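Local structure of siderophore biosynthesis lipase/esterase, putative (Aspergillus fumigatus, 6GUP) at residues A[16-19]-A[23-26]; A[88-93]-A[130-135]; A[231-236]-A[247-252]; A[263-268]-A[300-305]. The protein hydrolyses the ester bonds of the siderophore fusarinine C, releasing fusarinine and iron, but leaves triacetylfusarinine C uncut, and works as a homodimer. All blocks are in the same frame, centred on the assembly; numbering follows the deposited sequence.

Interaction 1: residues A[16-19]-A[23-26]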
loop_
_atom_site.group_PDB
_atom_site.type_symbol
_atom_site.label_atom_id
_atom_site.label_comp_id
_atom_site.label_asym_id
_atom_site.label_seq_id
_atom_site.Cartn_x
_atom_site.Cartn_y
_atom_site.Cartn_z
ATOM N N LEU A 16 9.621 4.118 -10.105
ATOM C CA LEU A 16 9.131 3.107 -9.168
ATOM C C LEU A 16 10.109 1.935 -9.120
ATOM O O LEU A 16 10.325 1.259 -10.131
ATOM C CB LEU A 16 7.738 2.615 -9.573
ATOM C CG LEU A 16 7.017 1.701 -8.573
ATOM C CD1 LEU A 16 6.673 2.449 -7.290
ATOM C CD2 LEU A 16 5.759 1.118 -9.197
ATOM N N HIS A 17 10.692 1.707 -7.943
ATOM C CA HIS A 17 11.646 0.622 -7.718
ATOM C C HIS A 17 11.011 -0.513 -6.928
ATOM O O HIS A 17 10.007 -0.317 -6.253
ATOM C CB HIS A 17 12.847 1.126 -6.924
ATOM C CG HIS A 17 13.525 2.311 -7.535
ATOM N ND1 HIS A 17 14.625 2.194 -8.357
ATOM C CD2 HIS A 17 13.262 3.635 -7.441
ATOM C CE1 HIS A 17 15.009 3.396 -8.744
ATOM N NE2 HIS A 17 14.200 4.288 -8.202
ATOM N N HIS A 18 11.622 -1.689 -7.020
ATOM C CA HIS A 18 11.284 -2.839 -6.184
ATOM C C HIS A 18 12.506 -3.184 -5.336
ATOM O O HIS A 18 13.483 -3.725 -5.856
ATOM C CB HIS A 18 10.884 -4.036 -7.056
ATOM C CG HIS A 18 9.414 -4.135 -7.317
ATOM N ND1 HIS A 18 8.611 -5.064 -6.692
ATOM C CD2 HIS A 18 8.602 -3.424 -8.133
ATOM C CE1 HIS A 18 7.368 -4.919 -7.112
ATOM N NE2 HIS A 18 7.334 -3.930 -7.987
ATOM N N TYR A 19 12.458 -2.853 -4.044
ATOM C CA TYR A 19 13.543 -3.209 -3.114
ATOM C C TYR A 19 13.383 -4.628 -2.540
ATOM O O TYR A 19 14.365 -5.236 -2.109
ATOM C CB TYR A 19 13.735 -2.139 -2.021
ATOM C CG TYR A 19 12.688 -2.065 -0.928
ATOM C CD1 TYR A 19 12.814 -2.825 0.235
ATOM C CD2 TYR A 19 11.600 -1.196 -1.030
ATOM C CE1 TYR A 19 11.869 -2.750 1.248
ATOM C CE2 TYR A 19 10.650 -1.111 -0.019
ATOM C CZ TYR A 19 10.790 -1.889 1.117
ATOM O OH TYR A 19 9.856 -1.808 2.122
ATOM N N LEU A 23 7.646 -5.332 -2.087
ATOM C CA LEU A 23 7.654 -3.947 -1.595
ATOM C C LEU A 23 8.371 -2.993 -2.547
ATOM O O LEU A 23 9.377 -3.357 -3.163
ATOM C CB LEU A 23 8.294 -3.895 -0.204
ATOM C CG LEU A 23 7.640 -4.803 0.850
ATOM C CD1 LEU A 23 8.504 -4.922 2.096
ATOM C CD2 LEU A 23 6.246 -4.308 1.209
ATOM N N VAL A 24 7.849 -1.768 -2.643
ATOM C CA VAL A 24 8.341 -0.761 -3.592
ATOM C C VAL A 24 8.787 0.525 -2.908
ATOM O O VAL A 24 8.351 0.838 -1.795
ATOM C CB VAL A 24 7.288 -0.404 -4.679
ATOM C CG1 VAL A 24 6.990 -1.616 -5.546
ATOM C CG2 VAL A 24 5.999 0.157 -4.080
ATOM N N THR A 25 9.659 1.259 -3.595
ATOM C CA THR A 25 10.030 2.615 -3.201
ATOM C C THR A 25 9.989 3.520 -4.435
ATOM O O THR A 25 10.514 3.158 -5.493
ATOM C CB THR A 25 11.402 2.671 -2.475
ATOM O OG1 THR A 25 11.710 4.025 -2.120
ATOM C CG2 THR A 25 12.537 2.107 -3.327
ATOM N N PHE A 26 9.332 4.673 -4.296
ATOM C CA PHE A 26 9.162 5.628 -5.393
ATOM C C PHE A 26 10.161 6.775 -5.261
ATOM O O PHE A 26 10.146 7.501 -4.266
ATOM C CB PHE A 26 7.734 6.180 -5.414
ATOM C CG PHE A 26 7.528 7.290 -6.409
ATOM C CD1 PHE A 26 7.493 7.023 -7.775
ATOM C CD2 PHE A 26 7.380 8.607 -5.984
ATOM C CE1 PHE A 26 7.309 8.049 -8.693
ATOM C CE2 PHE A 26 7.195 9.634 -6.898
ATOM C CZ PHE A 26 7.159 9.354 -8.254
#

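Interaction 2: residues A[88-93]-A[130-135]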
loop_
_atom_site.group_PDB
_atom_site.type_symbol
_atom_site.label_atom_id
_atom_site.label_comp_id
_atom_site.label_asym_id
_atom_site.label_seq_id
_atom_site.Cartn_x
_atom_site.Cartn_y
_atom_site.Cartn_z
ATOM N N ARG A 88 9.404 -5.201 12.203
ATOM C CA ARG A 88 9.282 -5.531 10.779
ATOM C C ARG A 88 9.467 -4.300 9.885
ATOM O O ARG A 88 10.101 -4.389 8.832
ATOM C CB ARG A 88 7.922 -6.165 10.511
ATOM C CG ARG A 88 7.758 -6.787 9.129
ATOM C CD ARG A 88 6.346 -7.318 8.968
ATOM N NE ARG A 88 5.362 -6.259 9.215
ATOM C CZ ARG A 88 4.121 -6.429 9.676
ATOM N NH1 ARG A 88 3.637 -7.638 9.966
ATOM N NH2 ARG A 88 3.346 -5.361 9.855
ATOM N N ASP A 89 8.892 -3.170 10.301
ATOM C CA ASP A 89 9.101 -1.872 9.635
ATOM C C ASP A 89 10.580 -1.568 9.474
ATOM O O ASP A 89 11.048 -1.219 8.389
ATOM C CB ASP A 89 8.476 -0.734 10.453
ATOM C CG ASP A 89 6.974 -0.667 10.316
ATOM O OD1 ASP A 89 6.356 -1.664 9.895
ATOM O OD2 ASP A 89 6.412 0.403 10.627
ATOM N N THR A 90 11.293 -1.710 10.583
ATOM C CA THR A 90 12.724 -1.464 10.654
ATOM C C THR A 90 13.545 -2.359 9.707
ATOM O O THR A 90 14.479 -1.878 9.060
ATOM C CB THR A 90 13.187 -1.606 12.122
ATOM O OG1 THR A 90 12.731 -0.470 12.866
ATOM C CG2 THR A 90 14.660 -1.679 12.227
ATOM N N ASN A 91 13.197 -3.643 9.632
ATOM C CA ASN A 91 13.874 -4.583 8.723
ATOM C C ASN A 91 13.684 -4.196 7.257
ATOM O O ASN A 91 14.620 -4.287 6.461
ATOM C CB ASN A 91 13.357 -6.017 8.919
ATOM C CG ASN A 91 13.711 -6.597 10.278
ATOM O OD1 ASN A 91 12.878 -7.241 10.916
ATOM N ND2 ASN A 91 14.946 -6.385 10.721
ATOM N N GLU A 92 12.471 -3.776 6.916
ATOM C CA GLU A 92 12.126 -3.394 5.546
ATOM C C GLU A 92 12.737 -2.052 5.140
ATOM O O GLU A 92 13.120 -1.876 3.984
ATOM C CB GLU A 92 10.608 -3.395 5.365
ATOM C CG GLU A 92 10.033 -4.807 5.417
ATOM C CD GLU A 92 8.532 -4.867 5.612
ATOM O OE1 GLU A 92 7.877 -3.812 5.752
ATOM O OE2 GLU A 92 7.998 -5.995 5.627
ATOM N N ILE A 93 12.832 -1.118 6.086
ATOM C CA ILE A 93 13.577 0.131 5.874
ATOM C C ILE A 93 15.046 -0.189 5.576
ATOM O O ILE A 93 15.617 0.346 4.626
ATOM C CB ILE A 93 13.451 1.095 7.083
ATOM C CG1 ILE A 93 12.032 1.675 7.140
ATOM C CG2 ILE A 93 14.464 2.235 6.990
ATOM C CD1 ILE A 93 11.659 2.302 8.467
ATOM N N LEU A 130 13.227 6.383 15.142
ATOM C CA LEU A 130 13.798 6.175 16.481
ATOM C C LEU A 130 13.995 4.689 16.805
ATOM O O LEU A 130 14.980 4.321 17.445
ATOM C CB LEU A 130 12.931 6.845 17.560
ATOM C CG LEU A 130 13.398 6.768 19.022
ATOM C CD1 LEU A 130 14.842 7.218 19.194
ATOM C CD2 LEU A 130 12.484 7.595 19.914
ATOM N N HIS A 131 13.062 3.849 16.356
ATOM C CA HIS A 131 13.156 2.393 16.534
ATOM C C HIS A 131 14.323 1.807 15.728
ATOM O O HIS A 131 15.042 0.938 16.221
ATOM C CB HIS A 131 11.835 1.727 16.130
ATOM C CG HIS A 131 11.661 0.336 16.651
ATOM N ND1 HIS A 131 10.970 0.061 17.812
ATOM C CD2 HIS A 131 12.044 -0.861 16.149
ATOM C CE1 HIS A 131 10.952 -1.246 18.011
ATOM N NE2 HIS A 131 11.595 -1.827 17.016
ATOM N N TYR A 132 14.508 2.294 14.500
ATOM C CA TYR A 132 15.663 1.929 13.662
ATOM C C TYR A 132 16.987 2.207 14.384
ATOM O O TYR A 132 17.890 1.365 14.379
ATOM C CB TYR A 132 15.620 2.691 12.325
ATOM C CG TYR A 132 16.660 2.273 11.304
ATOM C CD1 TYR A 132 17.961 2.781 11.349
ATOM C CD2 TYR A 132 16.338 1.389 10.272
ATOM C CE1 TYR A 132 18.913 2.405 10.413
ATOM C CE2 TYR A 132 17.285 1.009 9.328
ATOM C CZ TYR A 132 18.568 1.521 9.402
ATOM O OH TYR A 132 19.513 1.144 8.477
ATOM N N LEU A 133 17.083 3.381 15.006
ATOM C CA LEU A 133 18.315 3.832 15.662
ATOM C C LEU A 133 18.556 3.252 17.060
ATOM O O LEU A 133 19.708 3.066 17.447
ATOM C CB LEU A 133 18.338 5.365 15.749
ATOM C CG LEU A 133 18.383 6.123 14.421
ATOM C CD1 LEU A 133 18.209 7.616 14.658
ATOM C CD2 LEU A 133 19.678 5.836 13.675
ATOM N N SER A 134 17.488 2.976 17.810
ATOM C CA SER A 134 17.598 2.682 19.247
ATOM C C SER A 134 17.659 1.197 19.620
ATOM O O SER A 134 18.267 0.845 20.634
ATOM C CB SER A 134 16.442 3.345 20.003
ATOM O OG SER A 134 15.191 2.787 19.637
ATOM N N ARG A 135 17.039 0.333 18.818
ATOM C CA ARG A 135 16.915 -1.086 19.169
ATOM C C ARG A 135 18.175 -1.891 18.829
ATOM O O ARG A 135 19.010 -1.423 18.051
ATOM C CB ARG A 135 15.690 -1.696 18.479
ATOM C CG ARG A 135 14.368 -0.999 18.775
ATOM C CD ARG A 135 14.105 -0.757 20.256
ATOM N NE ARG A 135 14.251 -1.977 21.058
ATOM C CZ ARG A 135 13.261 -2.709 21.579
ATOM N NH1 ARG A 135 13.567 -3.797 22.285
ATOM N NH2 ARG A 135 11.974 -2.383 21.424
#

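Interaction 3: residues A[231-236]-A[247-252]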
loop_
_atom_site.group_PDB
_atom_site.type_symbol
_atom_site.label_atom_id
_atom_site.label_comp_id
_atom_site.label_asym_id
_atom_site.label_seq_id
_atom_site.Cartn_x
_atom_site.Cartn_y
_atom_site.Cartn_z
ATOM N N ALA A 231 -8.172 -4.818 18.068
ATOM C CA ALA A 231 -8.382 -4.704 19.512
ATOM C C ALA A 231 -7.061 -4.591 20.270
ATOM O O ALA A 231 -6.932 -3.763 21.174
ATOM C CB ALA A 231 -9.176 -5.893 20.024
ATOM N N ARG A 232 -6.091 -5.422 19.893
ATOM C CA ARG A 232 -4.767 -5.403 20.523
ATOM C C ARG A 232 -4.022 -4.096 20.286
ATOM O O ARG A 232 -3.366 -3.588 21.200
ATOM C CB ARG A 232 -3.907 -6.575 20.047
ATOM C CG ARG A 232 -4.314 -7.896 20.668
ATOM C CD ARG A 232 -3.327 -8.998 20.332
ATOM N NE ARG A 232 -3.345 -9.360 18.917
ATOM C CZ ARG A 232 -2.643 -10.362 18.382
ATOM N NH1 ARG A 232 -1.855 -11.129 19.135
ATOM N NH2 ARG A 232 -2.730 -10.607 17.081
ATOM N N ARG A 233 -4.120 -3.560 19.072
ATOM C CA ARG A 233 -3.481 -2.287 18.763
ATOM C C ARG A 233 -4.133 -1.125 19.495
ATOM O O ARG A 233 -3.438 -0.250 20.006
ATOM C CB ARG A 233 -3.469 -2.003 17.266
ATOM C CG ARG A 233 -2.463 -0.923 16.951
ATOM C CD ARG A 233 -2.449 -0.412 15.524
ATOM N NE ARG A 233 -1.959 0.969 15.512
ATOM C CZ ARG A 233 -0.741 1.363 15.904
ATOM N NH1 ARG A 233 0.176 0.496 16.340
ATOM N NH2 ARG A 233 -0.428 2.656 15.859
ATOM N N PHE A 234 -5.462 -1.113 19.532
ATOM C CA PHE A 234 -6.200 -0.078 20.248
ATOM C C PHE A 234 -5.874 -0.067 21.749
ATOM O O PHE A 234 -5.737 1.007 22.339
ATOM C CB PHE A 234 -7.706 -0.243 20.022
ATOM C CG PHE A 234 -8.545 0.684 20.850
ATOM C CD1 PHE A 234 -8.969 1.909 20.346
ATOM C CD2 PHE A 234 -8.897 0.337 22.146
ATOM C CE1 PHE A 234 -9.736 2.766 21.121
ATOM C CE2 PHE A 234 -9.656 1.187 22.923
ATOM C CZ PHE A 234 -10.083 2.401 22.412
ATOM N N LEU A 235 -5.763 -1.251 22.357
ATOM C CA LEU A 235 -5.419 -1.367 23.787
ATOM C C LEU A 235 -4.071 -0.755 24.136
ATOM O O LEU A 235 -3.913 -0.172 25.210
ATOM C CB LEU A 235 -5.433 -2.827 24.261
ATOM C CG LEU A 235 -6.781 -3.441 24.631
ATOM C CD1 LEU A 235 -6.558 -4.822 25.224
ATOM C CD2 LEU A 235 -7.567 -2.569 25.601
ATOM N N SER A 236 -3.107 -0.910 23.234
ATOM C CA SER A 236 -1.799 -0.269 23.363
ATOM C C SER A 236 -1.918 1.251 23.515
ATOM O O SER A 236 -1.211 1.857 24.324
ATOM C CB SER A 236 -0.932 -0.593 22.143
ATOM O OG SER A 236 0.410 -0.199 22.350
ATOM N N SER A 247 4.337 1.291 26.100
ATOM C CA SER A 247 4.206 0.381 24.955
ATOM C C SER A 247 5.217 0.699 23.848
ATOM O O SER A 247 5.935 1.701 23.914
ATOM C CB SER A 247 2.781 0.438 24.393
ATOM O OG SER A 247 2.526 1.668 23.733
ATOM N N GLU A 248 5.257 -0.170 22.837
ATOM C CA GLU A 248 6.140 -0.015 21.672
ATOM C C GLU A 248 5.917 1.306 20.929
ATOM O O GLU A 248 6.878 1.972 20.536
ATOM C CB GLU A 248 5.944 -1.195 20.705
ATOM C CG GLU A 248 6.754 -1.122 19.417
ATOM C CD GLU A 248 6.458 -2.268 18.474
ATOM O OE1 GLU A 248 5.323 -2.328 17.956
ATOM O OE2 GLU A 248 7.363 -3.096 18.235
ATOM N N ASP A 249 4.649 1.664 20.735
ATOM C CA ASP A 249 4.275 2.894 20.026
ATOM C C ASP A 249 4.576 4.152 20.833
ATOM O O ASP A 249 4.944 5.181 20.262
ATOM C CB ASP A 249 2.782 2.883 19.673
ATOM C CG ASP A 249 2.401 1.739 18.750
ATOM O OD1 ASP A 249 3.202 1.388 17.859
ATOM O OD2 ASP A 249 1.289 1.194 18.912
ATOM N N ASP A 250 4.425 4.065 22.154
ATOM C CA ASP A 250 4.509 5.231 23.030
ATOM C C ASP A 250 5.964 5.656 23.285
ATOM O O ASP A 250 6.516 5.450 24.369
ATOM C CB ASP A 250 3.754 4.948 24.340
ATOM C CG ASP A 250 3.514 6.198 25.168
ATOM O OD1 ASP A 250 3.513 7.308 24.598
ATOM O OD2 ASP A 250 3.314 6.067 26.394
ATOM N N LEU A 251 6.566 6.254 22.258
ATOM C CA LEU A 251 7.940 6.761 22.313
ATOM C C LEU A 251 8.000 8.254 22.645
ATOM O O LEU A 251 8.995 8.717 23.203
ATOM C CB LEU A 251 8.645 6.517 20.972
ATOM C CG LEU A 251 8.839 5.056 20.549
ATOM C CD1 LEU A 251 9.216 4.963 19.078
ATOM C CD2 LEU A 251 9.892 4.375 21.410
ATOM N N PHE A 252 6.935 8.995 22.318
ATOM C CA PHE A 252 6.962 10.462 22.315
ATOM C C PHE A 252 6.033 11.138 23.336
ATOM O O PHE A 252 5.775 12.341 23.224
ATOM C CB PHE A 252 6.641 10.966 20.898
ATOM C CG PHE A 252 7.502 10.352 19.824
ATOM C CD1 PHE A 252 8.891 10.444 19.893
ATOM C CD2 PHE A 252 6.931 9.687 18.739
ATOM C CE1 PHE A 252 9.692 9.881 18.910
ATOM C CE2 PHE A 252 7.730 9.123 17.753
ATOM C CZ PHE A 252 9.112 9.219 17.838
#

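Interaction 4: residues A[263-268]-A[300-305]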
loop_
_atom_site.group_PDB
_atom_site.type_symbol
_atom_site.label_atom_id
_atom_site.label_comp_id
_atom_site.label_asym_id
_atom_site.label_seq_id
_atom_site.Cartn_x
_atom_site.Cartn_y
_atom_site.Cartn_z
ATOM N N LYS A 263 16.297 4.593 27.376
ATOM C CA LYS A 263 16.116 3.335 26.640
ATOM C C LYS A 263 15.852 3.517 25.142
ATOM O O LYS A 263 15.996 2.558 24.383
ATOM C CB LYS A 263 14.971 2.511 27.246
ATOM C CG LYS A 263 15.123 2.240 28.734
ATOM C CD LYS A 263 14.470 0.937 29.162
ATOM C CE LYS A 263 14.509 0.782 30.674
ATOM N NZ LYS A 263 14.463 -0.644 31.097
ATOM N N THR A 264 15.458 4.722 24.723
ATOM C CA THR A 264 15.131 5.006 23.321
ATOM C C THR A 264 16.089 6.045 22.727
ATOM O O THR A 264 17.007 5.680 21.990
ATOM C CB THR A 264 13.663 5.453 23.176
ATOM O OG1 THR A 264 13.420 6.601 23.999
ATOM C CG2 THR A 264 12.725 4.327 23.597
ATOM N N PHE A 265 15.895 7.322 23.059
ATOM C CA PHE A 265 16.794 8.390 22.590
ATOM C C PHE A 265 18.230 8.169 23.075
ATOM O O PHE A 265 19.181 8.384 22.321
ATOM C CB PHE A 265 16.312 9.768 23.055
ATOM C CG PHE A 265 15.089 10.262 22.339
ATOM C CD1 PHE A 265 15.200 10.950 21.135
ATOM C CD2 PHE A 265 13.823 10.056 22.876
ATOM C CE1 PHE A 265 14.071 11.416 20.476
ATOM C CE2 PHE A 265 12.689 10.517 22.221
ATOM C CZ PHE A 265 12.814 11.198 21.019
ATOM N N GLY A 266 18.368 7.736 24.328
ATOM C CA GLY A 266 19.671 7.422 24.918
ATOM C C GLY A 266 20.423 6.263 24.286
ATOM O O GLY A 266 21.651 6.208 24.372
ATOM N N MET A 267 19.700 5.336 23.656
ATOM C CA MET A 267 20.323 4.218 22.934
ATOM C C MET A 267 20.786 4.552 21.506
ATOM O O MET A 267 21.397 3.701 20.857
ATOM C CB MET A 267 19.380 3.004 22.909
ATOM C CG MET A 267 19.138 2.369 24.271
ATOM S SD MET A 267 20.623 1.756 25.100
ATOM C CE MET A 267 21.167 0.482 23.964
ATOM N N ILE A 268 20.526 5.768 21.020
ATOM C CA ILE A 268 20.986 6.180 19.683
ATOM C C ILE A 268 22.520 6.153 19.605
ATOM O O ILE A 268 23.083 5.645 18.633
ATOM C CB ILE A 268 20.440 7.573 19.270
ATOM C CG1 ILE A 268 18.915 7.510 19.085
ATOM C CG2 ILE A 268 21.083 8.056 17.970
ATOM C CD1 ILE A 268 18.233 8.860 19.001
ATOM N N SER A 300 13.974 19.570 24.973
ATOM C CA SER A 300 15.186 19.621 25.802
ATOM C C SER A 300 15.447 18.298 26.524
ATOM O O SER A 300 16.598 17.883 26.664
ATOM C CB SER A 300 15.113 20.769 26.816
ATOM O OG SER A 300 13.974 20.652 27.648
ATOM N N ARG A 301 14.379 17.641 26.975
ATOM C CA ARG A 301 14.487 16.314 27.591
ATOM C C ARG A 301 14.915 15.237 26.584
ATOM O O ARG A 301 15.693 14.345 26.929
ATOM C CB ARG A 301 13.177 15.926 28.283
ATOM C CG ARG A 301 12.884 16.777 29.511
ATOM C CD ARG A 301 11.612 16.340 30.212
ATOM N NE ARG A 301 11.810 15.049 30.874
ATOM C CZ ARG A 301 11.066 13.949 30.716
ATOM N NH1 ARG A 301 9.990 13.917 29.923
ATOM N NH2 ARG A 301 11.400 12.851 31.393
ATOM N N TRP A 302 14.418 15.326 25.349
ATOM C CA TRP A 302 14.885 14.447 24.268
ATOM C C TRP A 302 16.338 14.747 23.896
ATOM O O TRP A 302 17.120 13.820 23.676
ATOM C CB TRP A 302 14.001 14.560 23.020
ATOM C CG TRP A 302 12.594 14.043 23.183
ATOM C CD1 TRP A 302 12.072 13.365 24.253
ATOM C CD2 TRP A 302 11.539 14.139 22.220
ATOM N NE1 TRP A 302 10.755 13.053 24.021
ATOM C CE2 TRP A 302 10.401 13.513 22.780
ATOM C CE3 TRP A 302 11.441 14.702 20.940
ATOM C CZ2 TRP A 302 9.180 13.435 22.102
ATOM C CZ3 TRP A 302 10.224 14.622 20.267
ATOM C CH2 TRP A 302 9.111 13.991 20.851
ATOM N N ARG A 303 16.691 16.032 23.827
ATOM C CA ARG A 303 18.076 16.447 23.575
ATOM C C ARG A 303 19.027 15.883 24.628
ATOM O O ARG A 303 20.039 15.269 24.287
ATOM C CB ARG A 303 18.202 17.979 23.524
ATOM C CG ARG A 303 19.644 18.468 23.449
ATOM C CD ARG A 303 19.770 19.944 23.116
ATOM N NE ARG A 303 21.181 20.313 22.979
ATOM C CZ ARG A 303 21.641 21.477 22.516
ATOM N NH1 ARG A 303 20.811 22.442 22.118
ATOM N NH2 ARG A 303 22.955 21.678 22.444
ATOM N N ASN A 304 18.691 16.099 25.897
ATOM C CA ASN A 304 19.523 15.647 27.018
ATOM C C ASN A 304 19.617 14.120 27.118
ATOM O O ASN A 304 20.662 13.590 27.503
ATOM C CB ASN A 304 19.023 16.241 28.343
ATOM C CG ASN A 304 19.275 17.739 28.449
ATOM O OD1 ASN A 304 20.337 18.235 28.070
ATOM N ND2 ASN A 304 18.297 18.466 28.981
ATOM N N ALA A 305 18.533 13.423 26.775
ATOM C CA ALA A 305 18.553 11.959 26.667
ATOM C C ALA A 305 19.438 11.502 25.504
ATOM O O ALA A 305 20.267 10.607 25.671
ATOM C CB ALA A 305 17.143 11.412 26.507
#

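Interaction 1: residues A[16-19]-A[23-26]
His17 N donates to Thr25 O at 2.9 Å, a nearly straight bond with 162° at the hydrogen, and Thr25 N returns a second one to His17 O at 3.1 Å. Together they make His17 and Thr25 an antiparallel hydrogen-bonded pair in a beta hairpin. His17 O is also approached by the CA-H of Val24, so this carbonyl meets two neighbouring residues of the other strand. Further along, Tyr19 N makes a weak, bent bond to Leu23 O.

On one face of the hairpin, Val24 CG1 sits over the His18 ring, 3.5 Å from its centroid, a CH-pi contact between side chains that run side by side. Leu16 belongs to the same face: CG lies anti to the backbone N (chi1 -172°), and CD1 meets Val24 CB at 3.9 Å. On the other face Thr25 CG2 packs on His17 CB. The Tyr19 ring lies across the turn against Leu23, its CZ 3.5 Å from Leu23 CB, with Val24 O at the ring edge; its hydroxyl is hydrogen-bonded to Thr73 O.

Strand 67-72 flanks the hairpin beyond 24-28, taking the hydroxyl of Thr25 at Thr71 O, while Tyr99 of helix 86-108 holds His17 ND1. Leu16 pairs with a strand of the second subunit, so the sheet continues across the dimer interface.

Interaction 2: residues A[88-93]-A[130-135]
Two helices of the alpha/beta-hydrolase fold meet here, 86-108 and 125-134, the second of which follows what is probably the nucleophile elbow around Ser123. Thr90 faces His131 and Tyr132, and Ile93, one turn on, faces Tyr132. The axes of the two short helical segments cross at -81°, 9.4 Å apart at their closest, so the helices touch over a small patch.

Thr90 divides its two branches between the neighbours. OG1 comes up at the edge of the His131 imidazole, 3.4 Å from CD2, while its hydrogen bond goes back to Leu86 O in its own helix. CG2, the other branch, packs against Tyr132, 4.0 Å from CD2. With CG anti to the backbone N (chi1 -173°) the phenol lies alongside helix 86-108; Thr90 O lies at the ring edge, and Ile93 CG2 stands 3.9 Å from CE2.

No hydrogen bond joins the two segments, but partners beyond them hold both rings. His131 NE2 is bonded to Asp87 OD1; Tyr132 OH bonds to Met155 O, while Arg154 makes a cation-pi contact with its ring. Within segment 130-135, the Arg135 CG methylene lies over one imidazole face of His131. Such a buried, nearly perpendicular meeting of helices, one leading away from a probable GxSxG elbow, belongs to one of the helical layers flanking the central sheet in alpha/beta-hydrolases.

Interaction 3: residues A[231-236]-A[247-252]
Arg233 and Asp249 meet with their side chains at about a right angle, the guanidinium and carboxylate planes turned 68° apart. The salt bridge runs mainly through one oxygen: NH1 is 2.9 Å from Asp249 OD2, whereas OD1, in the plane at the guanidinium edge, is 3.5 Å from the same nitrogen. This is not the flat, two-pronged pairing in which both carboxylate oxygens face two guanidinium nitrogens. Arg233 gets there by leaving the helix with CG anti to the backbone N (chi1 -163°) and staying extended as far as NE, so that a residue whose CB does not face the loop still delivers its charged end to it. Both residues are buried, and each charge probably stabilises the other in a setting with limited solvent. His85 touches both side chains, and Leu45 also packs on the arginine.

One turn further along the helix the contact becomes a meeting of hydroxyls. The CB of Ser236 faces the loop, and its OG accepts a weak hydrogen bond from Ser247 OG at 3.1 Å; Ser247 CB is almost as near to Ser236 OG, at 3.2 Å. Asp250 N makes a further weak bond to Ser247 OG. Asp250 is the centre of an inverse gamma turn, closed by the 2.8 Å bond from Leu251 N to Asp249 O, which redirects the chain directly after Asp249.

One ion pair and one weak serine pair thus join helix 231-238 to the loop before helix 258-262, both within the long insertion between strands 159-163 and 278-283, where many alpha/beta-hydrolases carry a cap; a similar role here is possible.

Interaction 4: residues A[263-268]-A[300-305]
Trp302 carries CG anti to the carbonyl carbon (chi1 -67°), Phe265 has a similar torsion, and from the two backbones this brings their rings together in an offset stack. The pair lies in the alpha/beta-hydrolase fold, where the chain between helices 258-262 and 268-271 packs on helix 295-307.

The Phe265 ring lies over the five-membered ring of the indole, with centroids 4.1 Å apart and planes 21° from parallel. Its leading atom is CZ, which sits over one indole face near the rim, 3.4 Å from Trp302 CD2. The same phenyl face also receives Trp302 CB, almost straight above the ring, as a CH-pi contact, so the phenyl covers the root of the tryptophan side chain as well as part of its ring. Phe252 and Phe282 meet the indole too, making it part of a larger aromatic cluster, and Leu130 of helix 125-134 touches Phe265.

One turn along the helix, Ala305 CB packs 3.9 Å from Phe265 CB. Beside it the backbones come close: Gly266 CA lies 3.3 Å from Ala305 O, a CA-H...O contact with 133° at the hydrogen.

Overall arrangement
From the N terminus, interaction 1 closes a tight hairpin at the edge of this chain's part of the sheet. Interaction 2 closes a longer loop, through strand 117-122 and the probable elbow, interaction 3 a short excursion after helix 231-238, and interaction 4 one that passes through strand 278-283. The four follow in series, none nesting or crossing. In space they form a chain of touches: Tyr19 and Leu23 of interaction 1 lie on Glu92, Leu130 meets Leu251 of interaction 3, and Thr264 of interaction 4 touches both Ser134 and Leu251. Helix 125-134 thus links three of the contacts, while interactions 1 and 4, their centres about 32 Å apart, lie on opposite sides of the chain's centre.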